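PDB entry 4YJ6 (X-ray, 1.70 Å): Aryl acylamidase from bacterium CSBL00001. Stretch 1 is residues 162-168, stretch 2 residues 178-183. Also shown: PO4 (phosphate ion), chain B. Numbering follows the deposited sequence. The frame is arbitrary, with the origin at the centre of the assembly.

Stretch 1 (162-168) GSSGGAA
Stretch 2, residues 178-183: VAGGTD

Two short segments of one chain meet here: a loop that turns into a helix at Gly165 and runs on past Ala168, and an extended strand reaching Asp183. The register is antiparallel in sense, Ser164 lying over Gly181 (CA to CA 5.3 Å) and Ala167 over Ala179 (CA to CA 5.1 Å), so the helix advances as the strand numbering falls. The contact is small, 201 Å² summed over both sides.

Gly162 is extended (phi/psi -168/179) and makes no contact with the strand. The peptide bond leading into Ser163 is cis. Ser163 then adopts -80/-10, with chi1 at 63° (p) and its CA-to-CB bond sideways to the strand. Its OG donates a hydrogen bond to phosphate O4 at 2.6 Å, whereas Ser163 OG to Thr182 O, at 4.3 Å, is mere proximity.

Ser164 (-90/51) occupies the N-cap position, yet its side chain makes no capping bond. CA-to-CB points toward the strand, and chi1 of -49° (m) places OG where Thr182 N donates to it: N to OG is 3.2 Å, with an angle of 149° at the hydrogen. The same Ser164 OG lies 3.4 Å from Gly181 CA. An ideal CB on Gly181 would fall 3.0 Å from that oxygen, so the glycine permits this close approach.

Gly165 (-71/-42) and Gly166 (-61/-40) are helical and make no contact with the strand.

Ala167 (-58/-53) directs CB toward the strand. Its CB meets Ala179 CB at 3.7 Å, an apolar contact, and Gly180 O at 3.5 Å; Ala167 O also approaches Ala179 CB at 3.6 Å. Ala179 (-142/152), Gly180 (-84/133), Gly181 (-120/164), Thr182 (-130/160, chi1 69°, p) and Asp183 (-153/113, chi1 -173°, t) are extended. Ala168 (-66/-40) points its CB away and makes no contact with the strand; its N donates to Ser164 O at 3.2 Å, an i+4 to i bond.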

# COMPACT_ATOMS: atom_id res chain seq x y z
N GLY A 162 7.07 -4.03 1.66
CA GLY A 162 5.92 -4.88 1.38
C GLY A 162 4.79 -4.55 2.36
O GLY A 162 4.95 -3.69 3.24
N SER A 163 3.64 -5.22 2.22
CA SER A 163 3.48 -6.30 1.25
C SER A 163 3.23 -5.88 -0.20
O SER A 163 3.26 -6.73 -1.09
CB SER A 163 2.36 -7.25 1.73
OG SER A 163 1.11 -6.57 1.79
N SER A 164 2.96 -4.59 -0.46
CA SER A 164 2.75 -4.13 -1.84
C SER A 164 4.06 -3.69 -2.49
O SER A 164 4.12 -2.62 -3.09
CB SER A 164 1.81 -2.92 -1.90
OG SER A 164 0.64 -3.13 -1.14
N GLY A 165 5.09 -4.53 -2.43
CA GLY A 165 6.41 -4.10 -2.88
C GLY A 165 6.49 -3.95 -4.39
O GLY A 165 7.07 -3.00 -4.89
N GLY A 166 5.89 -4.88 -5.13
CA GLY A 166 5.90 -4.75 -6.58
C GLY A 166 5.21 -3.48 -7.06
O GLY A 166 5.66 -2.83 -8.02
N ALA A 167 4.09 -3.14 -6.42
CA ALA A 167 3.36 -1.92 -6.75
C ALA A 167 4.27 -0.69 -6.59
O ALA A 167 4.42 0.14 -7.51
CB ALA A 167 2.13 -1.78 -5.82
N ALA A 168 4.89 -0.57 -5.43
CA ALA A 168 5.69 0.60 -5.16
C ALA A 168 6.93 0.65 -6.08
O ALA A 168 7.29 1.71 -6.53
CB ALA A 168 6.14 0.64 -3.68
N VAL A 178 0.64 4.96 -11.31
CA VAL A 178 -0.16 4.57 -10.14
C VAL A 178 -0.20 3.05 -10.14
O VAL A 178 -0.19 2.41 -11.21
CB VAL A 178 -1.60 5.17 -10.18
CG1 VAL A 178 -2.31 4.79 -11.49
CG2 VAL A 178 -2.43 4.68 -8.94
N ALA A 179 -0.18 2.43 -8.96
CA ALA A 179 -0.34 0.98 -8.85
C ALA A 179 -1.20 0.68 -7.62
O ALA A 179 -1.19 1.45 -6.66
CB ALA A 179 1.03 0.28 -8.75
N GLY A 180 -1.92 -0.43 -7.64
CA GLY A 180 -2.78 -0.77 -6.52
C GLY A 180 -2.05 -1.47 -5.38
O GLY A 180 -1.28 -2.41 -5.59
N GLY A 181 -2.31 -1.01 -4.17
CA GLY A 181 -1.78 -1.66 -2.99
C GLY A 181 -2.92 -2.12 -2.11
O GLY A 181 -4.09 -1.75 -2.29
N THR A 182 -2.58 -3.00 -1.17
CA THR A 182 -3.55 -3.38 -0.15
C THR A 182 -2.86 -3.24 1.19
O THR A 182 -1.61 -3.23 1.25
CB THR A 182 -4.11 -4.81 -0.33
OG1 THR A 182 -3.10 -5.80 -0.07
CG2 THR A 182 -4.65 -4.97 -1.77
N ASP A 183 -3.64 -3.14 2.26
CA ASP A 183 -3.04 -2.67 3.53
C ASP A 183 -3.84 -3.25 4.72
O ASP A 183 -5.01 -2.89 4.90
CB ASP A 183 -3.11 -1.12 3.47
CG ASP A 183 -2.38 -0.40 4.61
OD1 ASP A 183 -2.54 -0.74 5.80
OD2 ASP A 183 -1.64 0.55 4.28
P PO4 B . -0.66 -6.52 5.04
O1 PO4 B . 0.59 -7.10 5.75
O2 PO4 B . -1.82 -7.09 5.81
O3 PO4 B . -0.60 -5.04 5.17
O4 PO4 B . -0.75 -6.95 3.60